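PDB 3VRH: tRNA-5-methyluridine(54) 2-sulfurtransferase from Pyrococcus horikoshii, which uses a [4Fe-4S] cluster in the ATP-dependent 2-thiolation of 5-methyluridine in the T loop of tRNAs, a modification that stabilises them at high temperature. Local coordinates for residues T37-L43 / V193-E198; Y93-Q97 / L213-V217; R125-S129 / E218-Y222. All blocks are in the same frame, centred on the assembly; numbering follows the deposited sequence.

Three contacts illustrate how loops that follow strands and helices of a PP-loop domain pack against helices, helix 23-40 among them. Contact 1 joins the end of helix 23-40 to the loop behind strand 191-193; contacts 2 and 3 use consecutive parts of one loop, 213-217 and 218-222, against two different helices. Their centres lie 23 Å (1 and 2), 28 Å (1 and 3) and 19 Å (2 and 3) apart, with contacts 1 and 3 on opposite sides of the chain's centre. The side chains of Lys194, Gln97 and Cys220 lie about 8, 7 and 10 Å from the bound bicine. Contact 3 pairs, as a disulfide, two of the three cysteines that bind the [4Fe-4S] cluster.

Contact 1: residues T37-L43 / V193-E198; sequences TIERYKL and VKPLYE
Residues 37-40 form the last turn of helix 23-40, closed by a Schellman motif: Lys42, with positive phi (51°), is the C-prime residue, Leu43 N bonds to Ile38 O at 3.0 Å and Lys42 N to Glu39 O at 3.1 Å. Opposite it, Val193 ends a strand of the central PP-loop sheet, and a type I beta turn from Lys194 to Tyr197 follows, with Tyr197 N bonded to Lys194 O at 3.1 Å. The CA atoms come closest at Ile38-Pro195 (5.9 Å) and Leu43-Val193 (6.0 Å). The contact seats the helix that starts at the N-terminal zinc site, where it carries the ligand His25, on a loop of the nucleotide-binding domain. The apolar part consists of Leu43 CB against Val193 CG1 (3.8 Å), Leu43 CD1 against Pro195 CA (4.0 Å) and Ile38 CG1 against Pro195 CB (4.3 Å); Ile182 touches Leu43 and Val193. Tyr197 takes chi1 t, its CB 4.0 Å from Thr37 CG2, while its hydroxyl bonds to Glu160. Glu198 (chi1 m, chi2 t) brings OE1 within 2.8 Å of Thr37 OG1, itself also within hydrogen-bonding contact of Lys33 O, and OE2 over one face of the Arg40 guanidinium, a salt bridge of charges alone with NH2 to OE2 at 3.4 Å. A water completes the join, donating to Thr37 OG1 (2.8 Å) and Pro195 O (2.7 Å) and accepting from Glu198 N at 3.0 Å.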
loop_
_atom_site.group_PDB
_atom_site.type_symbol
_atom_site.label_atom_id
_atom_site.label_comp_id
_atom_site.label_asym_id
_atom_site.label_seq_id
_atom_site.Cartn_x
_atom_site.Cartn_y
_atom_site.Cartn_z
ATOM N N THR A 37 20.830 -7.026 13.522
ATOM C CA THR A 37 19.435 -7.437 13.406
ATOM C C THR A 37 19.079 -8.567 14.346
ATOM O O THR A 37 18.037 -8.523 15.000
ATOM C CB THR A 37 19.084 -7.871 11.971
ATOM O OG1 THR A 37 19.342 -6.784 11.083
ATOM C CG2 THR A 37 17.619 -8.262 11.874
ATOM N N ILE A 38 19.940 -9.582 14.415
ATOM C CA ILE A 38 19.717 -10.698 15.315
ATOM C C ILE A 38 19.633 -10.211 16.768
ATOM O O ILE A 38 18.744 -10.604 17.518
ATOM C CB ILE A 38 20.835 -11.738 15.174
ATOM C CG1 ILE A 38 20.822 -12.328 13.761
ATOM C CG2 ILE A 38 20.696 -12.826 16.243
ATOM C CD1 ILE A 38 22.063 -13.142 13.439
ATOM N N GLU A 39 20.570 -9.349 17.144
ATOM C CA GLU A 39 20.605 -8.737 18.470
ATOM C C GLU A 39 19.343 -7.932 18.786
ATOM O O GLU A 39 18.685 -8.167 19.797
ATOM C CB GLU A 39 21.812 -7.808 18.547
ATOM C CG GLU A 39 22.174 -7.335 19.928
ATOM C CD GLU A 39 23.617 -6.856 19.985
ATOM O OE1 GLU A 39 24.006 -6.031 19.118
ATOM O OE2 GLU A 39 24.367 -7.321 20.875
ATOM N N ARG A 40 19.007 -6.986 17.919
ATOM C CA ARG A 40 17.898 -6.077 18.184
ATOM C C ARG A 40 16.580 -6.788 18.419
ATOM O O ARG A 40 15.799 -6.388 19.290
ATOM C CB ARG A 40 17.710 -5.116 17.022
ATOM C CG ARG A 40 18.855 -4.176 16.823
ATOM C CD ARG A 40 18.833 -3.639 15.424
ATOM N NE ARG A 40 17.599 -2.908 15.185
ATOM C CZ ARG A 40 17.541 -1.827 14.428
ATOM N NH1 ARG A 40 16.389 -1.202 14.249
ATOM N NH2 ARG A 40 18.648 -1.377 13.853
ATOM N N TYR A 41 16.326 -7.827 17.626
ATOM C CA TYR A 41 15.052 -8.522 17.702
ATOM C C TYR A 41 15.147 -9.822 18.480
ATOM O O TYR A 41 14.177 -10.575 18.547
ATOM C CB TYR A 41 14.473 -8.749 16.299
ATOM C CG TYR A 41 14.159 -7.453 15.589
ATOM C CD1 TYR A 41 13.058 -6.685 15.960
ATOM C CD2 TYR A 41 14.968 -6.984 14.566
ATOM C CE1 TYR A 41 12.771 -5.488 15.327
ATOM C CE2 TYR A 41 14.683 -5.787 13.916
ATOM C CZ TYR A 41 13.590 -5.042 14.309
ATOM O OH TYR A 41 13.304 -3.855 13.673
ATOM N N LYS A 42 16.311 -10.065 19.080
ATOM C CA LYS A 42 16.552 -11.275 19.877
ATOM C C LYS A 42 16.155 -12.542 19.102
ATOM O O LYS A 42 15.451 -13.419 19.630
ATOM C CB LYS A 42 15.777 -11.211 21.201
ATOM C CG LYS A 42 15.768 -9.848 21.867
ATOM C CD LYS A 42 16.992 -9.656 22.731
ATOM C CE LYS A 42 16.610 -9.660 24.212
ATOM N NZ LYS A 42 17.792 -9.845 25.125
ATOM N N LEU A 43 16.604 -12.622 17.851
ATOM C CA LEU A 43 16.175 -13.677 16.941
ATOM C C LEU A 43 16.783 -15.002 17.317
ATOM O O LEU A 43 16.104 -16.024 17.292
ATOM C CB LEU A 43 16.590 -13.346 15.503
ATOM C CG LEU A 43 15.973 -12.061 14.963
ATOM C CD1 LEU A 43 16.463 -11.806 13.541
ATOM C CD2 LEU A 43 14.461 -12.170 15.025
ATOM N N VAL A 193 12.712 -17.110 12.081
ATOM C CA VAL A 193 13.338 -15.794 12.105
ATOM C C VAL A 193 13.866 -15.380 10.728
ATOM O O VAL A 193 14.097 -16.224 9.859
ATOM C CB VAL A 193 14.483 -15.725 13.140
ATOM C CG1 VAL A 193 13.953 -15.948 14.536
ATOM C CG2 VAL A 193 15.575 -16.756 12.807
ATOM N N LYS A 194 14.048 -14.074 10.547
ATOM C CA LYS A 194 14.493 -13.488 9.282
ATOM C C LYS A 194 15.699 -12.593 9.573
ATOM O O LYS A 194 15.549 -11.376 9.783
ATOM C CB LYS A 194 13.350 -12.659 8.633
ATOM C CG LYS A 194 12.160 -13.495 8.180
ATOM C CD LYS A 194 11.012 -12.656 7.607
ATOM C CE LYS A 194 9.857 -13.567 7.201
ATOM N NZ LYS A 194 8.754 -12.834 6.503
ATOM N N PRO A 195 16.895 -13.190 9.625
ATOM C CA PRO A 195 18.127 -12.442 9.910
ATOM C C PRO A 195 18.496 -11.391 8.855
ATOM O O PRO A 195 19.245 -10.462 9.150
ATOM C CB PRO A 195 19.205 -13.542 9.945
ATOM C CG PRO A 195 18.445 -14.834 10.176
ATOM C CD PRO A 195 17.126 -14.647 9.520
ATOM N N LEU A 196 17.988 -11.539 7.638
ATOM C CA LEU A 196 18.290 -10.577 6.593
ATOM C C LEU A 196 17.227 -9.474 6.530
ATOM O O LEU A 196 17.146 -8.741 5.544
ATOM C CB LEU A 196 18.382 -11.270 5.238
ATOM C CG LEU A 196 19.424 -12.382 5.088
ATOM C CD1 LEU A 196 19.575 -12.731 3.610
ATOM C CD2 LEU A 196 20.781 -11.991 5.728
ATOM N N TYR A 197 16.435 -9.359 7.593
ATOM C CA TYR A 197 15.352 -8.372 7.656
ATOM C C TYR A 197 15.727 -6.952 7.247
ATOM O O TYR A 197 14.907 -6.247 6.669
ATOM C CB TYR A 197 14.727 -8.338 9.058
ATOM C CG TYR A 197 13.295 -7.831 9.083
ATOM C CD1 TYR A 197 12.248 -8.624 8.604
ATOM C CD2 TYR A 197 12.985 -6.575 9.609
ATOM C CE1 TYR A 197 10.930 -8.168 8.618
ATOM C CE2 TYR A 197 11.671 -6.113 9.646
ATOM C CZ TYR A 197 10.641 -6.912 9.149
ATOM O OH TYR A 197 9.321 -6.446 9.181
ATOM N N GLU A 198 16.954 -6.528 7.540
ATOM C CA GLU A 198 17.305 -5.118 7.366
ATOM C C GLU A 198 18.289 -4.847 6.242
ATOM O O GLU A 198 18.672 -3.685 6.009
ATOM C CB GLU A 198 17.820 -4.505 8.677
ATOM C CG GLU A 198 16.831 -4.629 9.831
ATOM C CD GLU A 198 17.293 -3.886 11.069
ATOM O OE1 GLU A 198 18.015 -4.488 11.891
ATOM O OE2 GLU A 198 16.941 -2.696 11.214
HETATM O O HOH W 1 19.439 -7.803 8.520
#

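Contact 2: residues Y93-Q97 / L213-V217; sequences YAKKQ and LEYIV
A helix surface meets an extended loop here: 93-97 is regular helix within 87-101, and 213-216 runs past it with beta-like backbone angles but without joining a sheet. Nearest CA pairs are Tyr93-Tyr215 (6.0 Å) and Gln97-Leu213 (6.4 Å), so the loop reads backwards along one turn of helix. Gln97 (chi1 m, chi2 t) is the principal polar link. Its NE2 donates to Glu214 O at 2.7 Å, almost straight at 174°, and also to Gly56 O, so the one amide nitrogen serves two backbone carbonyls. Lys96, with its chain fully extended (all chi t), carries NZ to Glu214 OE2 at 3.0 Å, a hydrogen-bonded salt bridge on the surface. Beside these, the Tyr93 ring lies with its edge at Glu214 O (CD2 to O 3.6 Å) and packs on Ile216, CG to CG2 3.7 Å; Gln97 CG touches Leu213 CD2 at 3.8 Å. Gly56, which belongs to the SGGKDS signature of the PP-loop, is also backbone-bonded to Ile216, tying the loop to the nucleotide-binding motif. Leu213 packs between helices 58-69, 87-101 and 201-211, while Tyr215, whose CA-to-CB bond points away from helix 87-101, lays its side chain (chi1 p) against helix 201-211.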
loop_
_atom_site.group_PDB
_atom_site.type_symbol
_atom_site.label_atom_id
_atom_site.label_comp_id
_atom_site.label_asym_id
_atom_site.label_seq_id
_atom_site.Cartn_x
_atom_site.Cartn_y
_atom_site.Cartn_z
ATOM N N TYR A 93 22.762 -26.649 -7.063
ATOM C CA TYR A 93 23.149 -25.318 -6.581
ATOM C C TYR A 93 23.145 -25.260 -5.038
ATOM O O TYR A 93 24.055 -24.717 -4.413
ATOM C CB TYR A 93 22.253 -24.224 -7.204
ATOM C CG TYR A 93 22.802 -23.755 -8.533
ATOM C CD1 TYR A 93 22.525 -24.442 -9.697
ATOM C CD2 TYR A 93 23.649 -22.659 -8.612
ATOM C CE1 TYR A 93 23.064 -24.046 -10.911
ATOM C CE2 TYR A 93 24.185 -22.251 -9.821
ATOM C CZ TYR A 93 23.890 -22.948 -10.971
ATOM O OH TYR A 93 24.426 -22.564 -12.188
ATOM N N ALA A 94 22.118 -25.836 -4.431
ATOM C CA ALA A 94 22.042 -25.883 -2.983
ATOM C C ALA A 94 23.214 -26.702 -2.405
ATOM O O ALA A 94 23.862 -26.267 -1.453
ATOM C CB ALA A 94 20.701 -26.453 -2.540
ATOM N N LYS A 95 23.501 -27.863 -2.995
ATOM C CA LYS A 95 24.643 -28.681 -2.542
ATOM C C LYS A 95 25.975 -27.944 -2.611
ATOM O O LYS A 95 26.732 -27.908 -1.638
ATOM C CB LYS A 95 24.707 -30.005 -3.301
ATOM C CG LYS A 95 23.677 -31.002 -2.784
ATOM C CD LYS A 95 23.236 -32.005 -3.837
ATOM C CE LYS A 95 24.383 -32.821 -4.378
ATOM N NZ LYS A 95 23.863 -33.777 -5.396
ATOM N N LYS A 96 26.250 -27.335 -3.752
ATOM C CA LYS A 96 27.468 -26.563 -3.900
ATOM C C LYS A 96 27.563 -25.429 -2.870
ATOM O O LYS A 96 28.609 -25.231 -2.252
ATOM C CB LYS A 96 27.593 -26.031 -5.326
ATOM C CG LYS A 96 28.895 -25.286 -5.561
ATOM C CD LYS A 96 29.139 -24.983 -7.046
ATOM C CE LYS A 96 30.621 -24.688 -7.318
ATOM N NZ LYS A 96 30.898 -24.425 -8.761
ATOM N N GLN A 97 26.470 -24.699 -2.670
ATOM C CA GLN A 97 26.434 -23.672 -1.633
ATOM C C GLN A 97 26.789 -24.206 -0.240
ATOM O O GLN A 97 27.594 -23.617 0.468
ATOM C CB GLN A 97 25.050 -23.012 -1.589
ATOM C CG GLN A 97 24.744 -22.123 -2.797
ATOM C CD GLN A 97 23.269 -21.854 -2.968
ATOM O OE1 GLN A 97 22.443 -22.245 -2.130
ATOM N NE2 GLN A 97 22.919 -21.180 -4.066
ATOM N N LEU A 213 29.274 -17.131 -3.947
ATOM C CA LEU A 213 28.075 -17.950 -3.965
ATOM C C LEU A 213 27.391 -17.861 -5.331
ATOM O O LEU A 213 27.163 -16.776 -5.847
ATOM C CB LEU A 213 27.110 -17.521 -2.853
ATOM C CG LEU A 213 27.386 -18.027 -1.434
ATOM C CD1 LEU A 213 26.608 -17.154 -0.439
ATOM C CD2 LEU A 213 27.006 -19.512 -1.285
ATOM N N GLU A 214 27.067 -19.020 -5.898
ATOM C CA GLU A 214 26.301 -19.104 -7.129
ATOM C C GLU A 214 24.903 -19.629 -6.806
ATOM O O GLU A 214 24.732 -20.490 -5.940
ATOM C CB GLU A 214 26.982 -20.043 -8.118
ATOM C CG GLU A 214 28.449 -19.743 -8.365
ATOM C CD GLU A 214 29.182 -20.971 -8.909
ATOM O OE1 GLU A 214 29.084 -21.237 -10.130
ATOM O OE2 GLU A 214 29.827 -21.682 -8.107
ATOM N N TYR A 215 23.906 -19.117 -7.509
ATOM C CA TYR A 215 22.521 -19.417 -7.166
ATOM C C TYR A 215 21.618 -19.409 -8.383
ATOM O O TYR A 215 21.948 -18.823 -9.413
ATOM C CB TYR A 215 22.009 -18.395 -6.136
ATOM C CG TYR A 215 22.230 -16.956 -6.548
ATOM C CD1 TYR A 215 23.386 -16.262 -6.181
ATOM C CD2 TYR A 215 21.288 -16.290 -7.302
ATOM C CE1 TYR A 215 23.577 -14.933 -6.565
ATOM C CE2 TYR A 215 21.465 -14.970 -7.686
ATOM C CZ TYR A 215 22.605 -14.301 -7.323
ATOM O OH TYR A 215 22.750 -12.986 -7.715
ATOM N N ILE A 216 20.463 -20.045 -8.241
ATOM C CA ILE A 216 19.412 -19.977 -9.243
ATOM C C ILE A 216 18.559 -18.732 -8.999
ATOM O O ILE A 216 18.542 -18.186 -7.894
ATOM C CB ILE A 216 18.512 -21.229 -9.167
ATOM C CG1 ILE A 216 17.607 -21.150 -7.937
ATOM C CG2 ILE A 216 19.355 -22.490 -9.102
ATOM C CD1 ILE A 216 16.995 -22.480 -7.530
ATOM N N VAL A 217 17.843 -18.293 -10.025
ATOM C CA VAL A 217 16.935 -17.153 -9.884
ATOM C C VAL A 217 15.518 -17.535 -9.445
ATOM O O VAL A 217 14.866 -16.784 -8.721
ATOM C CB VAL A 217 16.796 -16.346 -11.178
ATOM C CG1 VAL A 217 16.119 -15.030 -10.871
ATOM C CG2 VAL A 217 18.146 -16.101 -11.806
#

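Contact 3: residues R125-S129 / E218-Y222; sequences RPPCS and EECPY
The first segment enters a helix from its N-terminal side, while 218-222 is irregular loop; the closest CA atoms across the two are those of Cys128 and Cys220, 6.0 Å apart. Arg125 precedes the helix and curls back over it, its NH1 donating to Ser129 OG at 3.1 Å and weakly to Ser129 O at 3.3 Å. Pro126 is the N-cap residue, its carbonyl O accepting from Ser129 N at 2.8 Å. Pro127 starts helix 127-145 and sets its CB 3.6 Å from Tyr222 CD2, meeting the ring obliquely. Cys128 (chi1 m) then forms the covalent link: its SG is 2.1 Å from Cys220 SG, with Cys220 at chi1 t; chi3 of the bridge is -93°, a left-handed disulfide. The same Cys128 SG lies 3.7 Å from Tyr222 CB and 3.5 Å from Tyr222 C, so Tyr222 touches Pro127 with its ring and the sulfur with its CB and backbone. No hydrogen bond crosses between the segments; the disulfide and apolar contact join them. Just ahead of Cys220, Glu219 makes a salt bridge with Lys135, an ATP-binding residue of helix 127-145. With Cys131, whose side chain is about 4 Å from that of Cys220, the two cysteines make up the three-cysteine [4Fe-4S] site of TtuA, here without the cluster and with Cys128 and Cys220 in the alternative disulfide form.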
loop_
_atom_site.group_PDB
_atom_site.type_symbol
_atom_site.label_atom_id
_atom_site.label_comp_id
_atom_site.label_asym_id
_atom_site.label_seq_id
_atom_site.Cartn_x
_atom_site.Cartn_y
_atom_site.Cartn_z
ATOM N N ARG A 125 -5.443 -25.572 -8.259
ATOM C CA ARG A 125 -4.651 -24.672 -7.428
ATOM C C ARG A 125 -3.275 -24.530 -8.064
ATOM O O ARG A 125 -2.644 -25.536 -8.404
ATOM C CB ARG A 125 -4.529 -25.142 -5.973
ATOM C CG ARG A 125 -4.102 -24.018 -5.039
ATOM C CD ARG A 125 -3.194 -24.481 -3.903
ATOM N NE ARG A 125 -3.932 -24.813 -2.685
ATOM C CZ ARG A 125 -3.552 -24.473 -1.450
ATOM N NH1 ARG A 125 -2.436 -23.777 -1.246
ATOM N NH2 ARG A 125 -4.292 -24.832 -0.410
ATOM N N PRO A 126 -2.836 -23.275 -8.278
ATOM C CA PRO A 126 -1.528 -22.926 -8.841
ATOM C C PRO A 126 -0.405 -23.723 -8.203
ATOM O O PRO A 126 -0.342 -23.814 -6.974
ATOM C CB PRO A 126 -1.389 -21.445 -8.494
ATOM C CG PRO A 126 -2.796 -20.945 -8.574
ATOM C CD PRO A 126 -3.684 -22.083 -8.104
ATOM N N PRO A 127 0.453 -24.320 -9.044
ATOM C CA PRO A 127 1.573 -25.132 -8.584
ATOM C C PRO A 127 2.333 -24.433 -7.471
ATOM O O PRO A 127 2.552 -25.036 -6.426
ATOM C CB PRO A 127 2.425 -25.266 -9.841
ATOM C CG PRO A 127 1.416 -25.329 -10.925
ATOM C CD PRO A 127 0.337 -24.346 -10.512
ATOM N N CYS A 128 2.682 -23.169 -7.671
ATOM C CA CYS A 128 3.473 -22.456 -6.683
ATOM C C CYS A 128 2.719 -22.201 -5.377
ATOM O O CYS A 128 3.340 -21.985 -4.330
ATOM C CB CYS A 128 4.052 -21.170 -7.283
ATOM S SG CYS A 128 5.179 -21.533 -8.673
ATOM N N SER A 129 1.392 -22.251 -5.429
ATOM C CA SER A 129 0.578 -22.042 -4.231
ATOM C C SER A 129 0.526 -23.271 -3.305
ATOM O O SER A 129 0.714 -23.144 -2.079
ATOM C CB SER A 129 -0.845 -21.614 -4.601
ATOM O OG SER A 129 -1.668 -21.674 -3.451
ATOM N N GLU A 218 15.025 -18.689 -9.877
ATOM C CA GLU A 218 13.634 -19.022 -9.585
ATOM C C GLU A 218 13.468 -20.424 -9.035
ATOM O O GLU A 218 13.828 -21.407 -9.680
ATOM C CB GLU A 218 12.765 -18.832 -10.831
ATOM C CG GLU A 218 11.287 -18.748 -10.536
ATOM C CD GLU A 218 10.492 -18.211 -11.726
ATOM O OE1 GLU A 218 9.239 -18.131 -11.637
ATOM O OE2 GLU A 218 11.129 -17.870 -12.753
ATOM N N GLU A 219 12.931 -20.505 -7.821
ATOM C CA GLU A 219 12.710 -21.787 -7.152
ATOM C C GLU A 219 11.550 -22.552 -7.801
ATOM O O GLU A 219 11.705 -23.696 -8.221
ATOM C CB GLU A 219 12.434 -21.560 -5.660
ATOM C CG GLU A 219 12.144 -22.829 -4.881
ATOM C CD GLU A 219 11.904 -22.569 -3.392
ATOM O OE1 GLU A 219 11.799 -21.381 -2.987
ATOM O OE2 GLU A 219 11.835 -23.560 -2.626
ATOM N N CYS A 220 10.392 -21.899 -7.882
ATOM C CA CYS A 220 9.222 -22.451 -8.560
ATOM C C CYS A 220 9.017 -21.676 -9.868
ATOM O O CYS A 220 8.737 -20.480 -9.853
ATOM C CB CYS A 220 7.981 -22.360 -7.651
ATOM S SG CYS A 220 6.458 -23.109 -8.312
ATOM N N PRO A 221 9.180 -22.360 -11.009
ATOM C CA PRO A 221 9.054 -21.723 -12.329
ATOM C C PRO A 221 7.611 -21.658 -12.872
ATOM O O PRO A 221 7.423 -21.546 -14.086
ATOM C CB PRO A 221 9.908 -22.620 -13.218
ATOM C CG PRO A 221 9.765 -24.004 -12.574
ATOM C CD PRO A 221 9.614 -23.769 -11.097
ATOM N N TYR A 222 6.613 -21.714 -11.995
ATOM C CA TYR A 222 5.225 -21.692 -12.446
ATOM C C TYR A 222 4.448 -20.488 -11.903
ATOM O O TYR A 222 5.037 -19.463 -11.557
ATOM C CB TYR A 222 4.518 -22.992 -12.056
ATOM C CG TYR A 222 5.093 -24.241 -12.701
ATOM C CD1 TYR A 222 5.388 -24.280 -14.067
ATOM C CD2 TYR A 222 5.341 -25.386 -11.942
ATOM C CE1 TYR A 222 5.905 -25.427 -14.657
ATOM C CE2 TYR A 222 5.848 -26.539 -12.525
ATOM C CZ TYR A 222 6.134 -26.554 -13.877
ATOM O OH TYR A 222 6.644 -27.703 -14.441
#